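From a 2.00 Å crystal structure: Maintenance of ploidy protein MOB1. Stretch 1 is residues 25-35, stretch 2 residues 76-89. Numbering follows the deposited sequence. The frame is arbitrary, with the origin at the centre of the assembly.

Stretch 1 (25-35) NYTPSHQKPFL
Stretch 2, residues 76-89: NEWLAVHCVDFYNQ

The contact between residues 25-35 and 76-89 of MOB1 is a worked example of an extended segment laid along a helix, fastened at one end by side chains that satisfy its backbone and at the other by apolar packing. Stretch 2 is helical throughout, with i to i-4 hydrogen bonds from A80 N to N76 O (2.8 Å) through Q89 N to D85 O (3.1 Å). Stretch 1 has no regular helix or strand; from Y26 to P33 its phi/psi values are those of an extended chain, before F34 turns to -54/-44. The two run antiparallel: CA of H30 lies 6.0 Å from CA of N88, CA of P33 lies 6.4 Å from CA of V84, and CA of F34 lies 5.4 Å from CA of V81. Together they bury 579 Å².

An extended loop outside a sheet lacks strand partners for its peptide groups, and here an asparagine supplies them for one residue. N88 (chi1 -83°, chi2 -25°) presents its amide to the backbone of Q31: Q31 N donates to N88 OD1 at 2.9 Å, and N88 ND2 donates to Q31 O at 2.8 Å. The angles at hydrogen, 170° and 174°, are nearly linear, so the side-chain amide pairs with both polar groups of one residue as a neighbouring strand might. One residue before N88 in the helix, Y87 (chi1 162°, t; chi2 93°) donates a hydrogen bond from its OH to S29 O at 2.8 Å. The Q31 side chain (t, p, chi3 24°) begins toward the helix, its CB 3.8 Å from Y87 CE2 and its CG 3.7 Å from V84 CG1, and then leads away.

V84 (chi1 172°, t) marks the change from polar to apolar contact, with CG1 3.6 Å from K32 O and CG2 4.3 Å from F34 CB.

F34 (chi1 175°, t; chi2 75°) has the largest area covered by the helix, 97 Å². Its CB points toward the helix, and A80 CB sits over one ring face, 3.8 Å from the F34 ring centroid and 2° off the normal, a CH-pi contact. E77 CG meets the ring edge, 3.8 Å from F34 CE2, while V81 CG2 lies 4.0 Å from F34 CD2. That same V81 CG2 (chi1 170°, t) is 4.0 Å from CG of L35, whose rotamer is m, t.

A water completes the join where the chain turns: it accepts from F34 N at 2.9 Å and donates to V81 O at 3.1 Å.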

# COMPACT_ATOMS: atom_id res chain seq x y z
N ASN A 25 -13.90 8.91 2.93
CA ASN A 25 -13.18 7.68 2.58
C ASN A 25 -12.57 6.99 3.81
O ASN A 25 -12.32 7.63 4.82
CB ASN A 25 -12.03 7.96 1.57
CG ASN A 25 -12.49 8.71 0.35
OD1 ASN A 25 -13.69 8.75 0.02
ND2 ASN A 25 -11.53 9.34 -0.33
N TYR A 26 -12.26 5.70 3.70
CA TYR A 26 -11.60 4.96 4.76
C TYR A 26 -10.26 5.64 5.16
O TYR A 26 -9.48 6.02 4.27
CB TYR A 26 -11.35 3.51 4.30
CG TYR A 26 -10.53 2.71 5.31
CD1 TYR A 26 -11.03 2.43 6.58
CD2 TYR A 26 -9.22 2.28 5.01
CE1 TYR A 26 -10.27 1.73 7.55
CE2 TYR A 26 -8.46 1.55 6.00
CZ TYR A 26 -8.99 1.30 7.24
OH TYR A 26 -8.29 0.60 8.21
N THR A 27 -10.09 5.88 6.47
CA THR A 27 -8.81 6.32 7.08
C THR A 27 -7.96 5.14 7.62
O THR A 27 -8.36 4.45 8.55
CB THR A 27 -9.03 7.40 8.21
OG1 THR A 27 -9.84 8.47 7.69
CG2 THR A 27 -7.68 8.01 8.67
N PRO A 28 -6.78 4.88 7.02
CA PRO A 28 -6.01 3.77 7.56
C PRO A 28 -5.46 4.03 8.98
O PRO A 28 -5.29 5.17 9.37
CB PRO A 28 -4.89 3.55 6.50
CG PRO A 28 -5.44 4.26 5.20
CD PRO A 28 -6.13 5.48 5.83
N SER A 29 -5.30 2.96 9.76
CA SER A 29 -4.62 2.96 11.04
C SER A 29 -3.94 1.59 11.21
O SER A 29 -4.60 0.56 11.24
CB SER A 29 -5.58 3.18 12.23
OG SER A 29 -4.87 3.16 13.49
N HIS A 30 -2.62 1.58 11.35
CA HIS A 30 -1.86 0.41 11.65
C HIS A 30 -2.03 0.02 13.14
O HIS A 30 -2.06 0.89 14.03
CB HIS A 30 -0.37 0.72 11.34
CG HIS A 30 0.55 -0.46 11.47
ND1 HIS A 30 1.45 -0.58 12.49
CD2 HIS A 30 0.73 -1.54 10.66
CE1 HIS A 30 2.14 -1.70 12.34
NE2 HIS A 30 1.71 -2.31 11.25
N GLN A 31 -2.06 -1.28 13.40
CA GLN A 31 -2.16 -1.85 14.74
C GLN A 31 -0.80 -2.41 15.19
O GLN A 31 -0.15 -3.16 14.48
CB GLN A 31 -3.19 -2.99 14.79
CG GLN A 31 -3.43 -3.60 16.19
CD GLN A 31 -4.11 -2.69 17.15
OE1 GLN A 31 -4.83 -1.75 16.77
NE2 GLN A 31 -3.88 -2.94 18.44
N LYS A 32 -0.37 -2.00 16.37
CA LYS A 32 0.87 -2.54 16.92
C LYS A 32 0.80 -4.09 17.08
O LYS A 32 -0.25 -4.66 17.45
CB LYS A 32 1.25 -1.83 18.25
CG LYS A 32 0.40 -2.20 19.44
CD LYS A 32 1.26 -2.31 20.70
CE LYS A 32 0.54 -3.11 21.76
NZ LYS A 32 1.37 -3.16 23.02
N PRO A 33 1.90 -4.78 16.76
CA PRO A 33 1.85 -6.25 16.80
C PRO A 33 1.48 -6.78 18.19
O PRO A 33 1.75 -6.15 19.22
CB PRO A 33 3.27 -6.67 16.40
CG PRO A 33 4.14 -5.42 16.74
CD PRO A 33 3.24 -4.28 16.37
N PHE A 34 0.82 -7.93 18.23
CA PHE A 34 0.30 -8.45 19.49
C PHE A 34 1.43 -8.52 20.56
O PHE A 34 1.25 -8.07 21.70
CB PHE A 34 -0.43 -9.79 19.26
CG PHE A 34 -0.91 -10.46 20.53
CD1 PHE A 34 -2.01 -9.99 21.21
CD2 PHE A 34 -0.24 -11.56 21.05
CE1 PHE A 34 -2.43 -10.57 22.39
CE2 PHE A 34 -0.68 -12.18 22.23
CZ PHE A 34 -1.77 -11.68 22.90
N LEU A 35 2.60 -9.00 20.13
CA LEU A 35 3.78 -9.20 21.00
C LEU A 35 4.62 -7.95 21.35
O LEU A 35 4.87 -7.06 20.51
CB LEU A 35 4.65 -10.33 20.43
CG LEU A 35 3.92 -11.68 20.40
CD1 LEU A 35 4.84 -12.83 20.03
CD2 LEU A 35 3.22 -11.94 21.73
N ASN A 76 -3.99 -19.97 21.23
CA ASN A 76 -4.50 -18.59 21.43
C ASN A 76 -3.51 -17.51 21.04
O ASN A 76 -3.90 -16.51 20.41
CB ASN A 76 -4.91 -18.37 22.89
CG ASN A 76 -6.18 -19.09 23.26
OD1 ASN A 76 -6.90 -19.61 22.39
ND2 ASN A 76 -6.47 -19.14 24.57
N GLU A 77 -2.24 -17.67 21.45
CA GLU A 77 -1.23 -16.69 21.10
C GLU A 77 -0.96 -16.63 19.59
O GLU A 77 -0.89 -15.54 19.01
CB GLU A 77 0.08 -16.91 21.85
CG GLU A 77 0.37 -15.78 22.77
CD GLU A 77 1.61 -16.01 23.59
OE1 GLU A 77 2.74 -15.84 23.06
OE2 GLU A 77 1.42 -16.35 24.79
N TRP A 78 -0.79 -17.82 19.01
CA TRP A 78 -0.60 -18.01 17.58
C TRP A 78 -1.78 -17.38 16.80
O TRP A 78 -1.57 -16.59 15.86
CB TRP A 78 -0.48 -19.52 17.31
CG TRP A 78 -0.17 -19.92 15.90
CD1 TRP A 78 -1.00 -20.55 15.03
CD2 TRP A 78 1.06 -19.71 15.20
NE1 TRP A 78 -0.36 -20.77 13.83
CE2 TRP A 78 0.91 -20.27 13.91
CE3 TRP A 78 2.29 -19.13 15.55
CZ2 TRP A 78 1.93 -20.24 12.96
CZ3 TRP A 78 3.31 -19.11 14.61
CH2 TRP A 78 3.12 -19.65 13.33
N LEU A 79 -3.01 -17.67 17.20
CA LEU A 79 -4.18 -17.07 16.54
C LEU A 79 -4.30 -15.53 16.77
O LEU A 79 -4.60 -14.80 15.81
CB LEU A 79 -5.46 -17.81 16.90
CG LEU A 79 -5.54 -19.34 16.66
CD1 LEU A 79 -6.98 -19.81 16.49
CD2 LEU A 79 -4.65 -19.88 15.57
N ALA A 80 -4.00 -15.06 17.99
CA ALA A 80 -3.93 -13.61 18.29
C ALA A 80 -2.87 -12.88 17.43
O ALA A 80 -3.15 -11.82 16.85
CB ALA A 80 -3.69 -13.37 19.79
N VAL A 81 -1.65 -13.41 17.37
CA VAL A 81 -0.59 -12.87 16.49
C VAL A 81 -1.06 -12.73 15.04
O VAL A 81 -0.94 -11.66 14.47
CB VAL A 81 0.74 -13.67 16.54
CG1 VAL A 81 1.73 -13.22 15.40
CG2 VAL A 81 1.40 -13.47 17.90
N HIS A 82 -1.59 -13.81 14.47
CA HIS A 82 -2.03 -13.76 13.09
C HIS A 82 -3.26 -12.93 12.81
O HIS A 82 -3.38 -12.41 11.71
CB HIS A 82 -2.17 -15.16 12.50
CG HIS A 82 -0.85 -15.85 12.40
ND1 HIS A 82 -0.06 -15.80 11.27
CD2 HIS A 82 -0.14 -16.52 13.33
CE1 HIS A 82 1.07 -16.44 11.50
NE2 HIS A 82 1.05 -16.89 12.74
N CYS A 83 -4.19 -12.83 13.77
CA CYS A 83 -5.36 -11.98 13.60
C CYS A 83 -4.95 -10.49 13.47
O CYS A 83 -5.43 -9.79 12.60
CB CYS A 83 -6.36 -12.24 14.74
SG CYS A 83 -7.99 -11.51 14.54
N VAL A 84 -4.05 -10.00 14.32
CA VAL A 84 -3.53 -8.61 14.18
C VAL A 84 -2.74 -8.44 12.86
O VAL A 84 -2.90 -7.42 12.18
CB VAL A 84 -2.68 -8.15 15.37
CG1 VAL A 84 -2.02 -6.81 15.11
CG2 VAL A 84 -3.51 -8.11 16.69
N ASP A 85 -1.91 -9.42 12.51
CA ASP A 85 -1.22 -9.39 11.20
C ASP A 85 -2.20 -9.35 10.01
O ASP A 85 -1.92 -8.65 9.04
CB ASP A 85 -0.33 -10.61 11.01
CG ASP A 85 0.90 -10.63 11.96
OD1 ASP A 85 1.26 -9.55 12.55
OD2 ASP A 85 1.51 -11.73 12.07
N PHE A 86 -3.30 -10.08 10.05
CA PHE A 86 -4.25 -10.04 8.91
C PHE A 86 -4.97 -8.70 8.77
O PHE A 86 -5.21 -8.18 7.66
CB PHE A 86 -5.27 -11.18 9.00
CG PHE A 86 -4.67 -12.55 8.74
CD1 PHE A 86 -3.66 -12.71 7.81
CD2 PHE A 86 -5.12 -13.65 9.45
CE1 PHE A 86 -3.09 -13.98 7.59
CE2 PHE A 86 -4.56 -14.94 9.22
CZ PHE A 86 -3.54 -15.10 8.31
N TYR A 87 -5.28 -8.14 9.92
CA TYR A 87 -5.88 -6.79 9.99
C TYR A 87 -4.91 -5.80 9.32
O TYR A 87 -5.29 -4.92 8.53
CB TYR A 87 -6.12 -6.38 11.46
CG TYR A 87 -6.30 -4.87 11.58
CD1 TYR A 87 -7.59 -4.33 11.55
CD2 TYR A 87 -5.20 -3.99 11.66
CE1 TYR A 87 -7.80 -2.96 11.64
CE2 TYR A 87 -5.41 -2.60 11.71
CZ TYR A 87 -6.73 -2.11 11.69
OH TYR A 87 -7.04 -0.78 11.70
N ASN A 88 -3.63 -5.94 9.63
CA ASN A 88 -2.65 -4.99 9.10
C ASN A 88 -2.45 -5.11 7.56
O ASN A 88 -2.27 -4.09 6.88
CB ASN A 88 -1.28 -5.08 9.88
CG ASN A 88 -1.24 -4.28 11.20
OD1 ASN A 88 -1.96 -3.31 11.39
ND2 ASN A 88 -0.30 -4.67 12.09
N GLN A 89 -2.48 -6.33 7.02
CA GLN A 89 -2.45 -6.52 5.55
C GLN A 89 -3.69 -5.89 4.88
O GLN A 89 -3.59 -5.26 3.79
CB GLN A 89 -2.30 -8.04 5.22
CG GLN A 89 -0.94 -8.62 5.72
CD GLN A 89 -0.82 -10.11 5.56
OE1 GLN A 89 -1.45 -10.69 4.67
NE2 GLN A 89 -0.00 -10.77 6.43
O HOH W 1 0.74 -9.47 15.79